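PDB 6R5T: periplasmic beta-glucosidase from Pseudomonas aeruginosa, which probably hydrolyses terminal, non-reducing beta-D-glucosyl residues in the periplasm, releasing beta-D-glucose. Local coordinates for residues Val80-Gly83 with Pro89-Leu92; His76-Asp79 with Gly83-Thr86; Arg137-Phe142 with Ile395-Ala400. The protein carries 1 engineered substitution. One frame throughout, in Å; residues are numbered along the deposited sequence.

How the interactions relate
From the N terminus, strand 75-78 supplies the first segment of interaction 2, which closes a short loop by bringing Y78 to H84. Interaction 1 starts before that loop is finished and ends on the first turn of helix 91-95, so the two loops overlap in sequence, sharing G83. Together they shape the loop that follows the third strand of the TIM barrel. Interaction 3 comes later and reaches much further, from the barrel loop 137-142 to 395-400 of the second domain. Its second segment also touches the first two contacts: H82 NE2 lies 2.7 Å from S397 O in a probable hydrogen bond, and Y78 OH probably bonds A400 O. D79, R137 and W398 converge on the bound sugars.

Interaction 1: Val80-Gly83 with Pro89-Leu92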
loop_
_atom_site.group_PDB
_atom_site.type_symbol
_atom_site.label_atom_id
_atom_site.label_comp_id
_atom_site.label_asym_id
_atom_site.label_seq_id
_atom_site.Cartn_x
_atom_site.Cartn_y
_atom_site.Cartn_z
ATOM N N VAL A 80 -2.306 -12.229 27.419
ATOM C CA VAL A 80 -2.994 -11.241 28.259
ATOM C C VAL A 80 -2.755 -9.895 27.585
ATOM O O VAL A 80 -1.764 -9.261 27.814
ATOM C CB VAL A 80 -2.530 -11.312 29.714
ATOM C CG1 VAL A 80 -3.259 -10.314 30.524
ATOM C CG2 VAL A 80 -2.755 -12.686 30.303
ATOM N N ALA A 81 -3.605 -9.594 26.623
ATOM C CA ALA A 81 -3.414 -8.456 25.692
ATOM C C ALA A 81 -4.046 -7.177 26.251
ATOM O O ALA A 81 -3.417 -6.130 26.169
ATOM C CB ALA A 81 -4.027 -8.846 24.373
ATOM N N HIS A 82 -5.287 -7.256 26.744
ATOM C CA HIS A 82 -6.032 -6.096 27.275
ATOM C C HIS A 82 -6.919 -6.585 28.415
ATOM O O HIS A 82 -8.084 -6.195 28.476
ATOM C CB HIS A 82 -6.818 -5.371 26.170
ATOM C CG HIS A 82 -7.807 -6.192 25.430
ATOM N ND1 HIS A 82 -9.147 -6.134 25.688
ATOM C CD2 HIS A 82 -7.654 -7.091 24.445
ATOM C CE1 HIS A 82 -9.788 -6.969 24.879
ATOM N NE2 HIS A 82 -8.890 -7.599 24.126
ATOM N N GLY A 83 -6.351 -7.445 29.262
ATOM C CA GLY A 83 -7.125 -8.026 30.371
ATOM C C GLY A 83 -6.912 -9.491 30.437
ATOM O O GLY A 83 -6.696 -10.132 29.399
ATOM N N PRO A 89 -10.945 -2.343 27.501
ATOM C CA PRO A 89 -11.034 -2.116 26.053
ATOM C C PRO A 89 -9.834 -2.709 25.329
ATOM O O PRO A 89 -8.752 -2.808 25.888
ATOM C CB PRO A 89 -10.995 -0.587 25.912
ATOM C CG PRO A 89 -11.574 -0.107 27.239
ATOM C CD PRO A 89 -11.073 -1.113 28.254
ATOM N N ILE A 90 -10.054 -3.013 24.059
ATOM C CA ILE A 90 -8.944 -3.312 23.142
ATOM C C ILE A 90 -7.925 -2.219 23.192
ATOM O O ILE A 90 -8.223 -1.052 23.490
ATOM C CB ILE A 90 -9.463 -3.637 21.728
ATOM C CG1 ILE A 90 -10.318 -2.493 21.157
ATOM C CG2 ILE A 90 -10.221 -4.924 21.714
ATOM C CD1 ILE A 90 -10.433 -2.503 19.659
ATOM N N SER A 91 -6.671 -2.558 22.862
ATOM C CA SER A 91 -5.556 -1.588 22.913
ATOM C C SER A 91 -5.867 -0.326 22.116
ATOM O O SER A 91 -5.482 0.743 22.535
ATOM C CB SER A 91 -4.261 -2.222 22.472
ATOM O OG SER A 91 -3.911 -3.229 23.387
ATOM N N LEU A 92 -6.514 -0.452 20.957
ATOM C CA LEU A 92 -6.733 0.760 20.146
ATOM C C LEU A 92 -7.647 1.710 20.934
ATOM O O LEU A 92 -7.505 2.917 20.834
ATOM C CB LEU A 92 -7.300 0.274 18.803
ATOM C CG LEU A 92 -7.437 1.338 17.744
ATOM C CD1 LEU A 92 -6.099 1.950 17.404
ATOM C CD2 LEU A 92 -8.097 0.674 16.538
HETATM O O HOH W 1 -3.274 -3.463 26.100
#
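H82 and I90 stand side by side with their side chains pointing the same way, and the imidazole lays one face against the isoleucine's backbone. I90 CA sits 3.9 Å from the centre of the H82 ring and only 17° off the ring normal, a CH-pi contact displaced toward the rim. The methyl I90 CG2 covers the same ring further out, 3.8 Å from H82 CE1. At its root the histidine meets P89 instead, with H82 CB 3.2 Å from P89 O. A chi1 of 58° sets H82 CG between its own backbone N and carbonyl carbon, which stands the ring up alongside 89-90.

Both ring nitrogens are engaged beyond the two segments: ND1 with F88 O just before P89, and NE2 with S397 O of the second domain. Two carbonyl partners fix the rotation of the imidazole and may favour its doubly protonated form. A water links A81 O, to which it donates at 2.7 Å, with the hydroxyl S91 OG at 2.8 Å. I90 is the N-cap residue of helix 91-95, so the histidine packs on the very start of that helix. This is a buried beta-alpha loop of a TIM barrel, the one after the third strand, folded back on itself near the sugar site of a family 3 glycoside hydrolase.

Interaction 2: His76-Asp79 with Gly83-Thr86; sequences HAYD and GHRT. With BGC (beta-D-glucopyranose), chain C.
D79 OD1 takes a very short hydrogen bond from the glucose, 2.5 Å from BGC O2, at the end of the segment whose Y78 packs against H84. The other carboxylate oxygen, D79 OD2, accepts from BGC O3 at 2.7 Å. One carboxylate thus holds two adjacent hydroxyls, which limits how the sugar can turn; K176, H177, R137 and E486 hold it as well. K176 NZ also lies near D79 OD1 as a long, weak ion pair.

The first side-chain bond of D79 points away from 83-86, that of Y78 toward them. The tyrosine's CD2 comes to 3.8 Å from H84 CE1, at the edge of the imidazole and near its plane, rim against rim with the ring planes at 85°. H84 reaches this point because its CG is anti to the backbone N (chi1 180°), which brings the ring back toward the strand. Its far nitrogen, NE2, is tied to D117 OD2, an oxygen that also receives R85 NE in a salt bridge. The C-terminal end of a TIM-barrel strand, with the sugar-binding aspartate directly after it, is where active-site residues of such barrels lie, here in the glucose pocket of a family 3 glycosidase.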
loop_
_atom_site.group_PDB
_atom_site.type_symbol
_atom_site.label_atom_id
_atom_site.label_comp_id
_atom_site.label_asym_id
_atom_site.label_seq_id
_atom_site.Cartn_x
_atom_site.Cartn_y
_atom_site.Cartn_z
ATOM N N HIS A 76 5.043 -20.230 32.716
ATOM C CA HIS A 76 3.709 -20.343 32.077
ATOM C C HIS A 76 3.330 -18.998 31.481
ATOM O O HIS A 76 3.370 -17.987 32.215
ATOM C CB HIS A 76 2.642 -20.816 33.084
ATOM C CG HIS A 76 2.755 -22.264 33.387
ATOM N ND1 HIS A 76 3.699 -22.733 34.295
ATOM C CD2 HIS A 76 2.091 -23.352 32.900
ATOM C CE1 HIS A 76 3.596 -24.060 34.306
ATOM N NE2 HIS A 76 2.624 -24.457 33.501
ATOM N N ALA A 77 2.979 -19.017 30.204
ATOM C CA ALA A 77 2.636 -17.786 29.473
ATOM C C ALA A 77 1.214 -17.841 28.943
ATOM O O ALA A 77 0.641 -18.917 28.738
ATOM C CB ALA A 77 3.662 -17.559 28.382
ATOM N N TYR A 78 0.718 -16.643 28.630
ATOM C CA TYR A 78 -0.602 -16.463 27.985
ATOM C C TYR A 78 -0.647 -15.125 27.264
ATOM O O TYR A 78 0.205 -14.292 27.440
ATOM C CB TYR A 78 -1.667 -16.576 29.046
ATOM C CG TYR A 78 -3.096 -16.767 28.607
ATOM C CD1 TYR A 78 -3.441 -17.644 27.595
ATOM C CD2 TYR A 78 -4.100 -16.082 29.261
ATOM C CE1 TYR A 78 -4.761 -17.845 27.226
ATOM C CE2 TYR A 78 -5.433 -16.291 28.920
ATOM C CZ TYR A 78 -5.750 -17.179 27.907
ATOM O OH TYR A 78 -7.055 -17.421 27.577
ATOM N N ASP A 79 -1.650 -14.982 26.422
ATOM C CA ASP A 79 -1.946 -13.779 25.591
ATOM C C ASP A 79 -2.872 -12.885 26.430
ATOM O O ASP A 79 -4.055 -12.815 26.177
ATOM C CB ASP A 79 -2.527 -14.228 24.257
ATOM C CG ASP A 79 -1.482 -14.777 23.296
ATOM O OD1 ASP A 79 -0.530 -14.009 22.984
ATOM O OD2 ASP A 79 -1.622 -15.934 22.819
ATOM N N GLY A 83 -6.351 -7.445 29.262
ATOM C CA GLY A 83 -7.125 -8.026 30.371
ATOM C C GLY A 83 -6.912 -9.491 30.437
ATOM O O GLY A 83 -6.696 -10.132 29.399
ATOM N N HIS A 84 -7.008 -10.049 31.647
ATOM C CA HIS A 84 -6.961 -11.498 31.864
ATOM C C HIS A 84 -8.350 -12.079 32.044
ATOM O O HIS A 84 -8.835 -12.729 31.159
ATOM C CB HIS A 84 -5.981 -11.804 33.009
ATOM C CG HIS A 84 -5.913 -13.256 33.258
ATOM N ND1 HIS A 84 -5.572 -14.118 32.267
ATOM C CD2 HIS A 84 -6.197 -14.002 34.353
ATOM C CE1 HIS A 84 -5.608 -15.360 32.727
ATOM N NE2 HIS A 84 -5.994 -15.327 34.004
ATOM N N ARG A 85 -9.004 -11.770 33.159
ATOM C CA ARG A 85 -10.418 -12.154 33.401
ATOM C C ARG A 85 -11.306 -10.917 33.352
ATOM O O ARG A 85 -12.365 -11.021 32.727
ATOM C CB ARG A 85 -10.562 -12.891 34.744
ATOM C CG ARG A 85 -10.102 -14.332 34.704
ATOM C CD ARG A 85 -10.147 -15.071 36.059
ATOM N NE ARG A 85 -9.008 -14.697 36.877
ATOM C CZ ARG A 85 -8.969 -13.758 37.799
ATOM N NH1 ARG A 85 -10.058 -13.077 38.126
ATOM N NH2 ARG A 85 -7.826 -13.436 38.383
ATOM N N THR A 86 -10.868 -9.811 33.936
ATOM C CA THR A 86 -11.555 -8.520 33.765
ATOM C C THR A 86 -10.994 -7.919 32.468
ATOM O O THR A 86 -9.813 -7.573 32.427
ATOM C CB THR A 86 -11.363 -7.560 34.921
ATOM O OG1 THR A 86 -11.713 -8.200 36.144
ATOM C CG2 THR A 86 -12.189 -6.334 34.722
HETATM C C2 BGC C . 0.338 -14.570 20.061
HETATM C C3 BGC C . 0.587 -16.074 19.829
HETATM C C4 BGC C . -0.355 -16.484 18.664
HETATM C C5 BGC C . 0.070 -15.651 17.441
HETATM C C6 BGC C . -0.802 -15.897 16.230
HETATM C C1 BGC C . 0.618 -13.808 18.761
HETATM O O1 BGC C . 0.251 -12.494 19.044
HETATM O O2 BGC C . 1.136 -13.996 21.089
HETATM O O3 BGC C . 0.207 -16.796 21.018
HETATM O O4 BGC C . -0.145 -17.882 18.407
HETATM O O5 BGC C . -0.203 -14.307 17.708
HETATM O O6 BGC C . -0.329 -15.118 15.125
#

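Interaction 3: Arg137-Phe142 with Ile395-Ala400; sequences RVSEGF and IGSWSA. With BGC (beta-D-glucopyranose), chain C.
Contacts round the indole first: the carboxylate of E140 meets the pyrrole side of W398, with E140 OE2 2.9 Å from W398 NE1 and near the indole plane. The two flat groups are turned 58° against each other. Around the same ring, R137 NH2 approaches W398 CZ2 obliquely at 3.4 Å.

Among the charged bonds, all internal to the barrel loop, R137 holds E140 side-on with two nitrogens. R137 NH2 gives the straighter one, 2.9 Å to the syn lone pair of E140 OE1 at 160°, lying in the guanidinium plane, whereas NE reaches OE2 at 3.0 Å and is tilted from that plane. A bend at chi3 (75°) swings the guanidinium round to the glutamate. The meeting of that loop with W398 of the second domain is at the interdomain active-site cleft of family 3 glycoside hydrolases.

Sugar contacts use the outer nitrogens: R137 NH1 bonds BGC O6, and NH2 bonds BGC O1 at 3.0 Å as well as the ring oxygen O5. W398 adds van der Waals contact, its CH2 3.9 Å from BGC C4, and it also touches the galactose. Among the hydroxyls, S139 OG and S397 OG lie 3.4 Å apart, both hydrogen-bonded to A484 O.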
loop_
_atom_site.group_PDB
_atom_site.type_symbol
_atom_site.label_atom_id
_atom_site.label_comp_id
_atom_site.label_asym_id
_atom_site.label_seq_id
_atom_site.Cartn_x
_atom_site.Cartn_y
_atom_site.Cartn_z
ATOM N N ARG A 137 -5.410 -7.002 12.774
ATOM C CA ARG A 137 -4.724 -6.855 14.082
ATOM C C ARG A 137 -4.510 -5.408 14.488
ATOM O O ARG A 137 -3.845 -5.161 15.512
ATOM C CB ARG A 137 -3.439 -7.661 14.042
ATOM C CG ARG A 137 -3.705 -9.112 13.690
ATOM C CD ARG A 137 -2.495 -10.041 13.870
ATOM N NE ARG A 137 -2.324 -10.275 15.292
ATOM C CZ ARG A 137 -1.793 -11.374 15.841
ATOM N NH1 ARG A 137 -1.317 -12.335 15.070
ATOM N NH2 ARG A 137 -1.790 -11.477 17.170
ATOM N N VAL A 138 -5.076 -4.444 13.768
ATOM C CA VAL A 138 -4.970 -3.029 14.213
ATOM C C VAL A 138 -5.614 -2.905 15.602
ATOM O O VAL A 138 -5.154 -2.037 16.354
ATOM C CB VAL A 138 -5.605 -2.043 13.215
ATOM C CG1 VAL A 138 -4.899 -2.081 11.867
ATOM C CG2 VAL A 138 -7.078 -2.299 13.065
ATOM N N SER A 139 -6.580 -3.766 15.904
ATOM C CA SER A 139 -7.283 -3.703 17.224
ATOM C C SER A 139 -6.315 -3.950 18.390
ATOM O O SER A 139 -6.556 -3.457 19.547
ATOM C CB SER A 139 -8.421 -4.685 17.252
ATOM O OG SER A 139 -7.893 -6.011 17.190
ATOM N N GLU A 140 -5.204 -4.607 18.122
ATOM C CA GLU A 140 -4.221 -5.003 19.167
ATOM C C GLU A 140 -3.157 -3.961 19.439
ATOM O O GLU A 140 -2.501 -4.105 20.455
ATOM C CB GLU A 140 -3.489 -6.258 18.725
ATOM C CG GLU A 140 -4.403 -7.412 18.710
ATOM C CD GLU A 140 -3.759 -8.538 17.964
ATOM O OE1 GLU A 140 -2.598 -8.923 18.380
ATOM O OE2 GLU A 140 -4.405 -8.976 16.957
ATOM N N GLY A 141 -3.010 -2.940 18.582
ATOM C CA GLY A 141 -1.995 -1.921 18.801
ATOM C C GLY A 141 -2.579 -0.622 19.305
ATOM O O GLY A 141 -3.772 -0.585 19.735
ATOM N N PHE A 142 -1.756 0.401 19.251
ATOM C CA PHE A 142 -2.085 1.710 19.831
ATOM C C PHE A 142 -2.271 2.765 18.749
ATOM O O PHE A 142 -2.353 3.938 19.084
ATOM C CB PHE A 142 -1.021 2.119 20.830
ATOM C CG PHE A 142 -0.895 1.244 22.043
ATOM C CD1 PHE A 142 -1.994 0.951 22.831
ATOM C CD2 PHE A 142 0.341 0.774 22.431
ATOM C CE1 PHE A 142 -1.857 0.224 24.013
ATOM C CE2 PHE A 142 0.466 0.000 23.584
ATOM C CZ PHE A 142 -0.626 -0.240 24.383
ATOM N N ILE A 395 -16.306 -7.774 24.602
ATOM C CA ILE A 395 -14.964 -8.058 25.181
ATOM C C ILE A 395 -13.869 -8.035 24.121
ATOM O O ILE A 395 -12.718 -8.123 24.506
ATOM C CB ILE A 395 -14.943 -9.357 26.022
ATOM C CG1 ILE A 395 -15.223 -10.625 25.220
ATOM C CG2 ILE A 395 -15.883 -9.189 27.176
ATOM C CD1 ILE A 395 -15.020 -11.888 26.025
ATOM N N GLY A 396 -14.204 -8.000 22.833
ATOM C CA GLY A 396 -13.217 -7.824 21.771
ATOM C C GLY A 396 -12.492 -9.090 21.390
ATOM O O GLY A 396 -12.791 -10.187 21.932
ATOM N N SER A 397 -11.592 -8.953 20.430
ATOM C CA SER A 397 -10.629 -10.013 20.099
ATOM C C SER A 397 -9.539 -10.083 21.184
ATOM O O SER A 397 -9.388 -9.113 21.956
ATOM C CB SER A 397 -10.055 -9.806 18.735
ATOM O OG SER A 397 -9.265 -8.638 18.762
ATOM N N TRP A 398 -8.838 -11.208 21.236
ATOM C CA TRP A 398 -7.731 -11.501 22.188
ATOM C C TRP A 398 -8.226 -11.171 23.597
ATOM O O TRP A 398 -7.595 -10.391 24.332
ATOM C CB TRP A 398 -6.424 -10.789 21.816
ATOM C CG TRP A 398 -5.810 -11.302 20.522
ATOM C CD1 TRP A 398 -5.745 -10.632 19.334
ATOM C CD2 TRP A 398 -5.147 -12.567 20.286
ATOM N NE1 TRP A 398 -5.172 -11.435 18.359
ATOM C CE2 TRP A 398 -4.761 -12.604 18.926
ATOM C CE3 TRP A 398 -4.837 -13.678 21.085
ATOM C CZ2 TRP A 398 -4.096 -13.695 18.364
ATOM C CZ3 TRP A 398 -4.201 -14.763 20.523
ATOM C CH2 TRP A 398 -3.845 -14.784 19.175
ATOM N N SER A 399 -9.331 -11.804 23.934
ATOM C CA SER A 399 -10.020 -11.546 25.223
ATOM C C SER A 399 -9.547 -12.523 26.297
ATOM O O SER A 399 -10.126 -12.496 27.388
ATOM C CB SER A 399 -11.503 -11.597 25.035
ATOM O OG SER A 399 -11.922 -12.859 24.583
ATOM N N ALA A 400 -8.474 -13.282 26.058
ATOM C CA ALA A 400 -7.788 -14.035 27.132
ATOM C C ALA A 400 -8.817 -14.911 27.878
ATOM O O ALA A 400 -9.553 -15.626 27.216
ATOM C CB ALA A 400 -7.048 -13.053 28.038
HETATM C C2 BGC C . 0.338 -14.570 20.061
HETATM C C3 BGC C . 0.587 -16.074 19.829
HETATM C C4 BGC C . -0.355 -16.484 18.664
HETATM C C5 BGC C . 0.070 -15.651 17.441
HETATM C C6 BGC C . -0.802 -15.897 16.230
HETATM C C1 BGC C . 0.618 -13.808 18.761
HETATM O O1 BGC C . 0.251 -12.494 19.044
HETATM O O2 BGC C . 1.136 -13.996 21.089
HETATM O O3 BGC C . 0.207 -16.796 21.018
HETATM O O4 BGC C . -0.145 -17.882 18.407
HETATM O O5 BGC C . -0.203 -14.307 17.708
HETATM O O6 BGC C . -0.329 -15.118 15.125
#